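Local coordinates for protein transcription regulator (PDB 3CRJ) that probably acts as a TetR-family transcriptional repressor that binds regulatory DNA through a predicted helix-turn-helix motif, at residues H30-D34 against E112-Q116; L62-D67 against A122-F127; P85-L89 against G149-D153; S162-I166 against T189-Y193. All coordinates share one frame; numbering follows the deposited sequence.

Interaction 1 (H30-D34 against E112-Q116); sequences HGYAD and EMRSQ
Tyr32 and Glu112 meet in a mostly buried contact of hydrogen bonds and packing, which joins the turn between helices 12-30 and 37-44 to the C-terminal end of helix 104-115. The carboxylate of Glu112 receives two successive backbone amides of the turn. Tyr32 N reaches Glu112 OE1 at 3.2 Å, approaching from above the carboxylate plane, while Ala33 N meets OE2 of Glu112 on its syn side at 3.3 Å, with an N-H...O angle of 155°. The Glu112 chain is extended beyond CG, which carries the carboxylate out to the turn. Its OE1 also accepts a hydrogen bond from Tyr119 OH of the second subunit, so one buried carboxylate bridges a backbone turn and the dimer partner. Positive phi at Gly31 takes the chain out of helix 12-30 just before these amides.

The Tyr32 side chain projects toward helix 104-115, with CG opposite the backbone N (chi1 172°). Its CD1 packs on Met113 CG at 3.6 Å, and the selenium of this selenomethionine lies 5.4 Å from the ring centroid, obliquely placed, as a Met-aromatic contact. The amide end of Gln116 comes from the opposite direction and meets the ring obliquely, the two planes 85° apart. The phenol oxygen is held by Lys120, and Lys58 makes a cation-pi contact with the ring. Such packing of the turn ahead of a predicted helix-turn-helix is consistent with the junction between the DNA-binding and C-terminal regions of a TetR-family protein.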
loop_
_atom_site.group_PDB
_atom_site.type_symbol
_atom_site.label_atom_id
_atom_site.label_comp_id
_atom_site.label_asym_id
_atom_site.label_seq_id
_atom_site.Cartn_x
_atom_site.Cartn_y
_atom_site.Cartn_z
ATOM N N HIS A 30 -0.847 20.552 -2.381
ATOM C CA HIS A 30 -0.638 20.623 -0.932
ATOM C C HIS A 30 -0.588 19.309 -0.198
ATOM O O HIS A 30 -0.186 19.280 0.971
ATOM C CB HIS A 30 -1.722 21.449 -0.277
ATOM C CG HIS A 30 -1.778 22.854 -0.765
ATOM N ND1 HIS A 30 -0.763 23.757 -0.537
ATOM C CD2 HIS A 30 -2.730 23.519 -1.465
ATOM C CE1 HIS A 30 -1.091 24.924 -1.067
ATOM N NE2 HIS A 30 -2.274 24.805 -1.645
ATOM N N GLY A 31 -1.025 18.239 -0.856
ATOM C CA GLY A 31 -1.164 16.943 -0.209
ATOM C C GLY A 31 -2.406 16.908 0.658
ATOM O O GLY A 31 -3.119 17.907 0.790
ATOM N N TYR A 32 -2.666 15.759 1.274
ATOM C CA TYR A 32 -3.828 15.648 2.146
ATOM C C TYR A 32 -3.712 16.536 3.390
ATOM O O TYR A 32 -4.566 17.359 3.631
ATOM C CB TYR A 32 -4.130 14.194 2.546
ATOM C CG TYR A 32 -5.210 14.144 3.598
ATOM C CD1 TYR A 32 -6.547 14.349 3.259
ATOM C CD2 TYR A 32 -4.894 13.946 4.937
ATOM C CE1 TYR A 32 -7.541 14.351 4.234
ATOM C CE2 TYR A 32 -5.879 13.950 5.912
ATOM C CZ TYR A 32 -7.199 14.153 5.554
ATOM O OH TYR A 32 -8.178 14.155 6.521
ATOM N N ALA A 33 -2.659 16.369 4.174
ATOM C CA ALA A 33 -2.573 17.031 5.484
ATOM C C ALA A 33 -2.808 18.557 5.454
ATOM O O ALA A 33 -3.404 19.136 6.356
ATOM C CB ALA A 33 -1.241 16.708 6.140
ATOM N N ASP A 34 -2.337 19.204 4.404
ATOM C CA ASP A 34 -2.326 20.640 4.389
ATOM C C ASP A 34 -3.425 21.169 3.514
ATOM O O ASP A 34 -3.446 22.351 3.199
ATOM C CB ASP A 34 -0.970 21.147 3.901
ATOM C CG ASP A 34 0.079 21.116 4.984
ATOM O OD1 ASP A 34 -0.286 21.329 6.154
ATOM O OD2 ASP A 34 1.263 20.874 4.678
ATOM N N GLU A 112 -1.958 8.865 1.820
ATOM C CA GLU A 112 -2.202 9.530 3.089
ATOM C C GLU A 112 -3.629 9.232 3.496
ATOM O O GLU A 112 -3.895 8.858 4.638
ATOM C CB GLU A 112 -2.016 11.047 2.996
ATOM C CG GLU A 112 -0.616 11.539 2.716
ATOM C CD GLU A 112 -0.559 13.062 2.621
ATOM O OE1 GLU A 112 -0.370 13.581 1.496
ATOM O OE2 GLU A 112 -0.723 13.752 3.663
HETATM N N MSE A 113 -4.545 9.386 2.550
HETATM C CA MSE A 113 -5.956 9.177 2.820
HETATM C C MSE A 113 -6.286 7.715 3.102
HETATM O O MSE A 113 -7.148 7.436 3.935
HETATM C CB MSE A 113 -6.797 9.702 1.670
HETATM C CG MSE A 113 -6.828 11.195 1.580
HETATM SE SE MSE A 113 -7.916 11.775 0.092
HETATM C CE MSE A 113 -7.568 10.266 -1.082
ATOM N N ARG A 114 -5.586 6.796 2.427
ATOM C CA ARG A 114 -5.749 5.362 2.678
ATOM C C ARG A 114 -5.288 4.988 4.064
ATOM O O ARG A 114 -5.926 4.182 4.737
ATOM C CB ARG A 114 -4.992 4.514 1.675
ATOM C CG ARG A 114 -5.720 4.297 0.386
ATOM C CD ARG A 114 -4.968 3.313 -0.504
ATOM N NE ARG A 114 -5.373 3.406 -1.905
ATOM C CZ ARG A 114 -4.750 4.167 -2.809
ATOM N NH1 ARG A 114 -3.694 4.918 -2.449
ATOM N NH2 ARG A 114 -5.192 4.187 -4.074
ATOM N N SER A 115 -4.169 5.575 4.487
ATOM C CA SER A 115 -3.645 5.310 5.823
ATOM C C SER A 115 -4.595 5.822 6.893
ATOM O O SER A 115 -4.502 5.401 8.032
ATOM C CB SER A 115 -2.224 5.850 6.003
ATOM O OG SER A 115 -2.214 7.249 6.205
ATOM N N GLN A 116 -5.526 6.696 6.511
ATOM C CA GLN A 116 -6.547 7.199 7.436
ATOM C C GLN A 116 -7.890 6.490 7.460
ATOM O O GLN A 116 -8.707 6.758 8.320
ATOM C CB GLN A 116 -6.767 8.668 7.222
ATOM C CG GLN A 116 -5.962 9.468 8.176
ATOM C CD GLN A 116 -5.777 10.850 7.670
ATOM O OE1 GLN A 116 -5.502 11.054 6.475
ATOM N NE2 GLN A 116 -5.927 11.834 8.562
#

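Interaction 2 (L62-D67 against A122-F127); sequences LAAFLD and AFSDRF
Leu66 and Arg126 lie at the centre of a parallel helix-helix packing in the TetR fold, where helix 58-78 runs beside helix 121-148. The short segments differ by 4° in direction, and their axes approach to 9.6 Å. The polar part of the contact is a salt bridge between Arg126 and Asp67. NE of Arg126 donates to Asp67 OD2 at 2.8 Å, on the syn side of the carboxylate and close to the guanidinium plane, and a second, weak bond from NE reaches OD1. The two planes are 16° apart, and Asp67 lies at the edge of the guanidinium, near its plane. A sharp bend at chi2 (30°) folds the arginine back along its own helix, where NH1 makes a weak hydrogen bond to Ala122 O. The guanidinium thus spans the carboxylate and a backbone carbonyl, while the methyl of Ala63 lies over one of its faces, CB standing 3.4 Å from Arg126 NH2. A leucine in place of Arg126 would probably leave the Asp67 carboxylate without its countercharge here and Ala122 O without the weak NH1 bond.

Apolar groups fill the rest of the interface. Leu62 CB meets Phe123 CZ at 4.0 Å, and Met113 adds to the packing round Leu66 and Phe127. Leu66 CB rests on the aliphatic part of Arg126, and its CD1 makes a CH-pi contact over the face of Phe127, 4.2 Å from the ring centroid.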
loop_
_atom_site.group_PDB
_atom_site.type_symbol
_atom_site.label_atom_id
_atom_site.label_comp_id
_atom_site.label_asym_id
_atom_site.label_seq_id
_atom_site.Cartn_x
_atom_site.Cartn_y
_atom_site.Cartn_z
ATOM N N LEU A 62 -13.845 15.429 0.549
ATOM C CA LEU A 62 -12.965 14.397 0.032
ATOM C C LEU A 62 -13.649 13.040 -0.122
ATOM O O LEU A 62 -13.218 12.204 -0.914
ATOM C CB LEU A 62 -11.717 14.293 0.897
ATOM C CG LEU A 62 -10.758 15.486 0.847
ATOM C CD1 LEU A 62 -9.651 15.293 1.861
ATOM C CD2 LEU A 62 -10.167 15.687 -0.567
ATOM N N ALA A 63 -14.720 12.800 0.625
ATOM C CA ALA A 63 -15.474 11.583 0.377
ATOM C C ALA A 63 -16.054 11.707 -1.022
ATOM O O ALA A 63 -15.912 10.794 -1.841
ATOM C CB ALA A 63 -16.564 11.381 1.405
ATOM N N ALA A 64 -16.661 12.864 -1.295
ATOM C CA ALA A 64 -17.159 13.200 -2.639
ATOM C C ALA A 64 -16.058 13.062 -3.711
ATOM O O ALA A 64 -16.299 12.476 -4.770
ATOM C CB ALA A 64 -17.760 14.588 -2.651
ATOM N N PHE A 65 -14.853 13.561 -3.407
ATOM C CA PHE A 65 -13.729 13.505 -4.334
ATOM C C PHE A 65 -13.309 12.070 -4.628
ATOM O O PHE A 65 -12.947 11.745 -5.761
ATOM C CB PHE A 65 -12.532 14.328 -3.839
ATOM C CG PHE A 65 -11.386 14.386 -4.825
ATOM C CD1 PHE A 65 -11.462 15.196 -5.962
ATOM C CD2 PHE A 65 -10.241 13.622 -4.632
ATOM C CE1 PHE A 65 -10.408 15.241 -6.884
ATOM C CE2 PHE A 65 -9.175 13.661 -5.557
ATOM C CZ PHE A 65 -9.268 14.471 -6.683
ATOM N N LEU A 66 -13.354 11.201 -3.625
ATOM C CA LEU A 66 -13.156 9.794 -3.914
ATOM C C LEU A 66 -14.236 9.284 -4.890
ATOM O O LEU A 66 -13.908 8.708 -5.941
ATOM C CB LEU A 66 -13.063 8.974 -2.631
ATOM C CG LEU A 66 -11.745 9.235 -1.870
ATOM C CD1 LEU A 66 -11.731 8.564 -0.506
ATOM C CD2 LEU A 66 -10.547 8.814 -2.668
ATOM N N ASP A 67 -15.508 9.556 -4.582
ATOM C CA ASP A 67 -16.627 9.140 -5.449
ATOM C C ASP A 67 -16.418 9.616 -6.869
ATOM O O ASP A 67 -16.695 8.888 -7.834
ATOM C CB ASP A 67 -17.960 9.673 -4.931
ATOM C CG ASP A 67 -18.322 9.110 -3.572
ATOM O OD1 ASP A 67 -19.112 9.775 -2.870
ATOM O OD2 ASP A 67 -17.817 8.009 -3.205
ATOM N N ALA A 122 -16.149 7.204 6.254
ATOM C CA ALA A 122 -16.473 7.729 4.939
ATOM C C ALA A 122 -15.387 7.392 3.931
ATOM O O ALA A 122 -15.700 7.096 2.772
ATOM C CB ALA A 122 -16.703 9.214 4.999
ATOM N N PHE A 123 -14.122 7.415 4.369
ATOM C CA PHE A 123 -13.005 7.056 3.496
ATOM C C PHE A 123 -12.947 5.539 3.311
ATOM O O PHE A 123 -12.808 5.025 2.185
ATOM C CB PHE A 123 -11.654 7.555 4.068
ATOM C CG PHE A 123 -11.436 9.067 4.005
ATOM C CD1 PHE A 123 -12.452 9.951 3.620
ATOM C CD2 PHE A 123 -10.198 9.602 4.375
ATOM C CE1 PHE A 123 -12.232 11.338 3.595
ATOM C CE2 PHE A 123 -9.966 10.987 4.344
ATOM C CZ PHE A 123 -10.989 11.850 3.957
ATOM N N SER A 124 -13.033 4.825 4.430
ATOM C CA SER A 124 -13.011 3.370 4.428
ATOM C C SER A 124 -14.097 2.799 3.522
ATOM O O SER A 124 -13.789 2.011 2.618
ATOM C CB SER A 124 -13.171 2.829 5.840
ATOM O OG SER A 124 -12.968 1.430 5.832
ATOM N N ASP A 125 -15.349 3.201 3.749
ATOM C CA ASP A 125 -16.447 2.828 2.845
ATOM C C ASP A 125 -16.089 3.023 1.369
ATOM O O ASP A 125 -16.419 2.180 0.525
ATOM C CB ASP A 125 -17.710 3.647 3.137
ATOM C CG ASP A 125 -18.315 3.345 4.492
ATOM O OD1 ASP A 125 -18.004 2.281 5.059
ATOM O OD2 ASP A 125 -19.108 4.176 4.998
ATOM N N ARG A 126 -15.408 4.139 1.090
ATOM C CA ARG A 126 -15.164 4.654 -0.255
ATOM C C ARG A 126 -14.093 3.867 -0.969
ATOM O O ARG A 126 -14.188 3.630 -2.179
ATOM C CB ARG A 126 -14.703 6.105 -0.162
ATOM C CG ARG A 126 -15.651 7.176 -0.659
ATOM C CD ARG A 126 -17.066 6.787 -0.515
ATOM N NE ARG A 126 -17.929 7.958 -0.448
ATOM C CZ ARG A 126 -18.486 8.404 0.677
ATOM N NH1 ARG A 126 -18.250 7.787 1.828
ATOM N NH2 ARG A 126 -19.288 9.459 0.651
ATOM N N PHE A 127 -13.055 3.508 -0.218
ATOM C CA PHE A 127 -11.950 2.724 -0.732
ATOM C C PHE A 127 -12.347 1.272 -0.915
ATOM O O PHE A 127 -11.784 0.578 -1.761
ATOM C CB PHE A 127 -10.774 2.766 0.244
ATOM C CG PHE A 127 -9.971 4.045 0.208
ATOM C CD1 PHE A 127 -9.333 4.458 -0.955
ATOM C CD2 PHE A 127 -9.806 4.803 1.369
ATOM C CE1 PHE A 127 -8.598 5.637 -0.977
ATOM C CE2 PHE A 127 -9.054 5.989 1.358
ATOM C CZ PHE A 127 -8.453 6.403 0.187
#

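Interaction 3 (P85-L89 against G149-D153); sequences PEARL and GVFTD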
loop_
_atom_site.group_PDB
_atom_site.type_symbol
_atom_site.label_atom_id
_atom_site.label_comp_id
_atom_site.label_asym_id
_atom_site.label_seq_id
_atom_site.Cartn_x
_atom_site.Cartn_y
_atom_site.Cartn_z
ATOM N N PRO A 85 -11.798 -12.196 -23.735
ATOM C CA PRO A 85 -11.269 -12.360 -22.402
ATOM C C PRO A 85 -9.780 -12.041 -22.271
ATOM O O PRO A 85 -9.408 -11.336 -21.331
ATOM C CB PRO A 85 -11.560 -13.832 -22.074
ATOM C CG PRO A 85 -11.861 -14.473 -23.351
ATOM C CD PRO A 85 -12.489 -13.410 -24.191
ATOM N N GLU A 86 -8.941 -12.518 -23.190
ATOM C CA GLU A 86 -7.513 -12.230 -23.100
ATOM C C GLU A 86 -7.299 -10.727 -23.276
ATOM O O GLU A 86 -6.635 -10.079 -22.440
ATOM C CB GLU A 86 -6.687 -13.013 -24.129
ATOM C CG GLU A 86 -7.472 -14.121 -24.882
ATOM C CD GLU A 86 -6.556 -15.123 -25.598
ATOM O OE1 GLU A 86 -5.473 -15.422 -25.014
ATOM O OE2 GLU A 86 -6.919 -15.594 -26.724
ATOM N N ALA A 87 -7.872 -10.160 -24.346
ATOM C CA ALA A 87 -7.652 -8.734 -24.648
ATOM C C ALA A 87 -8.217 -7.803 -23.577
ATOM O O ALA A 87 -7.701 -6.706 -23.356
ATOM C CB ALA A 87 -8.189 -8.373 -26.004
ATOM N N ARG A 88 -9.265 -8.257 -22.902
ATOM C CA ARG A 88 -9.966 -7.411 -21.962
ATOM C C ARG A 88 -9.257 -7.375 -20.623
ATOM O O ARG A 88 -9.192 -6.317 -19.969
ATOM C CB ARG A 88 -11.405 -7.884 -21.787
ATOM C CG ARG A 88 -12.324 -6.788 -21.278
ATOM C CD ARG A 88 -13.654 -7.302 -20.711
ATOM N NE ARG A 88 -14.294 -6.251 -19.923
ATOM C CZ ARG A 88 -14.942 -5.213 -20.440
ATOM N NH1 ARG A 88 -15.071 -5.080 -21.765
ATOM N NH2 ARG A 88 -15.470 -4.308 -19.619
ATOM N N LEU A 89 -8.737 -8.527 -20.209
ATOM C CA LEU A 89 -7.970 -8.582 -18.990
ATOM C C LEU A 89 -6.854 -7.582 -19.161
ATOM O O LEU A 89 -6.731 -6.612 -18.380
ATOM C CB LEU A 89 -7.414 -9.981 -18.719
ATOM C CG LEU A 89 -6.820 -10.195 -17.317
ATOM C CD1 LEU A 89 -7.683 -9.619 -16.153
ATOM C CD2 LEU A 89 -6.528 -11.632 -17.064
ATOM N N GLY A 149 -13.547 -21.035 -22.312
ATOM C CA GLY A 149 -12.547 -22.103 -22.318
ATOM C C GLY A 149 -11.149 -21.621 -22.666
ATOM O O GLY A 149 -10.236 -22.431 -22.854
ATOM N N VAL A 150 -10.992 -20.297 -22.744
ATOM C CA VAL A 150 -9.704 -19.626 -22.992
ATOM C C VAL A 150 -8.792 -19.655 -21.759
ATOM O O VAL A 150 -7.561 -19.602 -21.876
ATOM C CB VAL A 150 -9.948 -18.141 -23.411
ATOM C CG1 VAL A 150 -8.649 -17.349 -23.526
ATOM C CG2 VAL A 150 -10.717 -18.088 -24.711
ATOM N N PHE A 151 -9.398 -19.694 -20.579
ATOM C CA PHE A 151 -8.648 -19.730 -19.322
ATOM C C PHE A 151 -8.941 -21.040 -18.616
ATOM O O PHE A 151 -10.064 -21.550 -18.661
ATOM C CB PHE A 151 -9.057 -18.591 -18.367
ATOM C CG PHE A 151 -8.831 -17.185 -18.894
ATOM C CD1 PHE A 151 -7.802 -16.888 -19.791
ATOM C CD2 PHE A 151 -9.624 -16.124 -18.413
ATOM C CE1 PHE A 151 -7.596 -15.569 -20.225
ATOM C CE2 PHE A 151 -9.422 -14.821 -18.841
ATOM C CZ PHE A 151 -8.412 -14.546 -19.746
ATOM N N THR A 152 -7.937 -21.571 -17.939
ATOM C CA THR A 152 -8.097 -22.747 -17.082
ATOM C C THR A 152 -9.166 -22.519 -16.020
ATOM O O THR A 152 -9.273 -21.396 -15.482
ATOM C CB THR A 152 -6.782 -23.016 -16.376
ATOM O OG1 THR A 152 -5.781 -23.242 -17.371
ATOM C CG2 THR A 152 -6.880 -24.200 -15.435
ATOM N N ASP A 153 -9.939 -23.562 -15.705
ATOM C CA ASP A 153 -10.977 -23.411 -14.690
ATOM C C ASP A 153 -10.390 -23.351 -13.286
ATOM O O ASP A 153 -10.138 -24.381 -12.679
ATOM C CB ASP A 153 -12.029 -24.523 -14.758
ATOM C CG ASP A 153 -13.131 -24.340 -13.716
ATOM O OD1 ASP A 153 -13.812 -25.319 -13.384
ATOM O OD2 ASP A 153 -13.318 -23.214 -13.208
#
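Pro85 and Val150 bring the backbones closest, their CA atoms 7.5 Å apart, where the first turn of helix 85-97 faces the loop that leaves helix 121-148 through a Schellman motif at Gly149. Positive phi at Gly149 turns the chain out of the helix, and the two residues that follow direct their side chains onto helix 85-97.

The contact between the segments is by packing alone. Val150 presents its two methyls to different neighbours: CG2 touches Pro85 CG at 4.0 Å, while CG1 lies against the aliphatic stem of Glu86, 3.7 Å from its CG. CG1 stands opposite the backbone N (chi1 173°), which spreads the two branches over adjacent residues of the helix. The Val150 side chain crosses those of Pro85 and Glu86 at about a right angle. The Glu86 carboxylate continues past the valine, and its OE1 has a weak hydrogen bond from Gln199, the C-terminal residue.

Phe151 goes deeper, its ring inserted beside the first turn of the helix. CZ is the leading atom and meets Pro85 CB at 4.0 Å, with Leu89 CD2 somewhat farther off; Leu198 of helix 181-198 also packs against both Phe151 and Leu89. The loop, leaving helix 121-148, thereby packs against helices 85-97 and 181-198. Pro85 O, already the acceptor for Leu89 N within the helix, sits at the edge of the Phe151 ring, near its plane and 3.7 Å from CZ.

Interaction 4 (S162-I166 against T189-Y193); sequences SLLTI and TASEY
An antiparallel helix pair, formed by helices 156-176 and 181-198 of the C-terminal domain, packs here through Ser162, Leu163 and Ile166 against Thr189, Ala190 and Tyr193. The pair also meets the second subunit, consistent with the four-helix dimer interface common in the TetR family. The two short segments cross at 162°, with a closest axial approach of 10.1 Å. Leu163 and Ala190 have the nearest CA atoms, and the small alanine gives room for the leucine: CD2 of Leu163 meets Ala190 CB at 3.9 Å. One helical turn further on, Ile166 uses two branches. Its CD1 reaches both Thr189 CG2, at 3.9 Å, and Tyr193 CB, at 4.0 Å, while CG2 lies near the Ala190 backbone.

Tyr193 reaches across toward helix 156-176, its CG opposite the backbone N (chi1 178°), and brings its ring past Leu163 to Ser162. Ser162 OG and Tyr193 OH are hydrogen-bonded at 3.0 Å. Both also have partners on the second subunit: Ser162 OG pairs with Thr189 OG1 there, and Tyr193 OH with Glu192 OE1, so these buried hydroxyls belong to a polar network that runs across the dimer interface. A phenylalanine here would probably leave both Ser162 OG and Glu192 of the second subunit without their tyrosine hydroxyl partner.

Ile166 also packs on its counterpart Ile166 of the second subunit. On another side of helix 156-176, Leu164 contacts helix 121-148, while Tyr193 touches His158 and Val159 earlier in helix 156-176.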
loop_
_atom_site.group_PDB
_atom_site.type_symbol
_atom_site.label_atom_id
_atom_site.label_comp_id
_atom_site.label_asym_id
_atom_site.label_seq_id
_atom_site.Cartn_x
_atom_site.Cartn_y
_atom_site.Cartn_z
ATOM N N SER A 162 -5.580 -12.006 -5.863
ATOM C CA SER A 162 -4.172 -11.942 -6.180
ATOM C C SER A 162 -3.791 -10.727 -7.045
ATOM O O SER A 162 -2.843 -9.988 -6.720
ATOM C CB SER A 162 -3.739 -13.228 -6.856
ATOM O OG SER A 162 -3.449 -14.250 -5.910
ATOM N N LEU A 163 -4.520 -10.494 -8.130
ATOM C CA LEU A 163 -4.242 -9.307 -8.928
ATOM C C LEU A 163 -4.504 -8.032 -8.134
ATOM O O LEU A 163 -3.882 -6.980 -8.393
ATOM C CB LEU A 163 -5.025 -9.290 -10.226
ATOM C CG LEU A 163 -4.645 -10.361 -11.234
ATOM C CD1 LEU A 163 -5.706 -10.456 -12.304
ATOM C CD2 LEU A 163 -3.313 -10.017 -11.851
ATOM N N LEU A 164 -5.405 -8.113 -7.162
ATOM C CA LEU A 164 -5.731 -6.924 -6.366
ATOM C C LEU A 164 -4.549 -6.554 -5.502
ATOM O O LEU A 164 -4.283 -5.366 -5.286
ATOM C CB LEU A 164 -6.952 -7.162 -5.474
ATOM C CG LEU A 164 -8.324 -6.623 -5.881
ATOM C CD1 LEU A 164 -8.445 -6.377 -7.394
ATOM C CD2 LEU A 164 -9.428 -7.584 -5.375
ATOM N N THR A 165 -3.861 -7.583 -5.005
ATOM C CA THR A 165 -2.733 -7.377 -4.130
ATOM C C THR A 165 -1.581 -6.749 -4.895
ATOM O O THR A 165 -1.027 -5.728 -4.474
ATOM C CB THR A 165 -2.304 -8.669 -3.434
ATOM O OG1 THR A 165 -3.421 -9.204 -2.708
ATOM C CG2 THR A 165 -1.157 -8.375 -2.474
ATOM N N ILE A 166 -1.253 -7.344 -6.036
ATOM C CA ILE A 166 -0.257 -6.786 -6.955
ATOM C C ILE A 166 -0.598 -5.318 -7.189
ATOM O O ILE A 166 0.234 -4.462 -6.928
ATOM C CB ILE A 166 -0.136 -7.631 -8.272
ATOM C CG1 ILE A 166 0.412 -9.013 -7.939
ATOM C CG2 ILE A 166 0.719 -6.938 -9.333
ATOM C CD1 ILE A 166 0.055 -10.068 -8.948
ATOM N N THR A 189 4.514 -8.283 -13.375
ATOM C CA THR A 189 4.112 -9.246 -12.360
ATOM C C THR A 189 2.666 -9.694 -12.617
ATOM O O THR A 189 2.398 -10.906 -12.742
ATOM C CB THR A 189 4.240 -8.640 -10.984
ATOM O OG1 THR A 189 5.598 -8.248 -10.780
ATOM C CG2 THR A 189 3.834 -9.637 -9.908
ATOM N N ALA A 190 1.749 -8.734 -12.747
ATOM C CA ALA A 190 0.375 -9.056 -13.106
ATOM C C ALA A 190 0.263 -9.971 -14.339
ATOM O O ALA A 190 -0.474 -10.939 -14.294
ATOM C CB ALA A 190 -0.457 -7.793 -13.295
ATOM N N SER A 191 0.974 -9.701 -15.433
ATOM C CA SER A 191 0.876 -10.627 -16.571
ATOM C C SER A 191 1.442 -12.005 -16.266
ATOM O O SER A 191 0.786 -13.005 -16.524
ATOM C CB SER A 191 1.487 -10.079 -17.868
ATOM O OG SER A 191 0.430 -9.568 -18.666
ATOM N N GLU A 192 2.643 -12.058 -15.692
ATOM C CA GLU A 192 3.238 -13.336 -15.329
ATOM C C GLU A 192 2.291 -14.111 -14.431
ATOM O O GLU A 192 2.010 -15.296 -14.685
ATOM C CB GLU A 192 4.594 -13.140 -14.649
ATOM C CG GLU A 192 5.696 -12.710 -15.577
ATOM C CD GLU A 192 6.855 -12.054 -14.858
ATOM O OE1 GLU A 192 6.701 -11.643 -13.693
ATOM O OE2 GLU A 192 7.936 -11.924 -15.465
ATOM N N TYR A 193 1.759 -13.439 -13.412
ATOM C CA TYR A 193 0.891 -14.117 -12.469
ATOM C C TYR A 193 -0.310 -14.696 -13.173
ATOM O O TYR A 193 -0.661 -15.870 -12.960
ATOM C CB TYR A 193 0.402 -13.211 -11.340
ATOM C CG TYR A 193 -0.531 -13.978 -10.444
ATOM C CD1 TYR A 193 -0.041 -14.969 -9.592
ATOM C CD2 TYR A 193 -1.901 -13.767 -10.496
ATOM C CE1 TYR A 193 -0.879 -15.699 -8.802
ATOM C CE2 TYR A 193 -2.768 -14.508 -9.716
ATOM C CZ TYR A 193 -2.248 -15.475 -8.871
ATOM O OH TYR A 193 -3.100 -16.228 -8.098
#

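From the N terminus, interaction 1 opens at the end of helix 12-30 and closes at the end of helix 104-115. Interaction 2 opens within that span and closes beyond it, and interaction 3 opens within both and closes last of the three, so each pair crosses along the chain. Interactions 1 and 2 touch through Tyr32 with Leu62 and Met113 with Leu66, and together tie the N-terminal part to helices 104-115 and 121-148. Interaction 3 lies on the opposite side of the chain's centre, its centre about 38 Å from that of interaction 1. Interaction 4 follows in series, closing a short hairpin of helices 156-176 and 181-198; like interactions 1 and 2, it touches the second subunit.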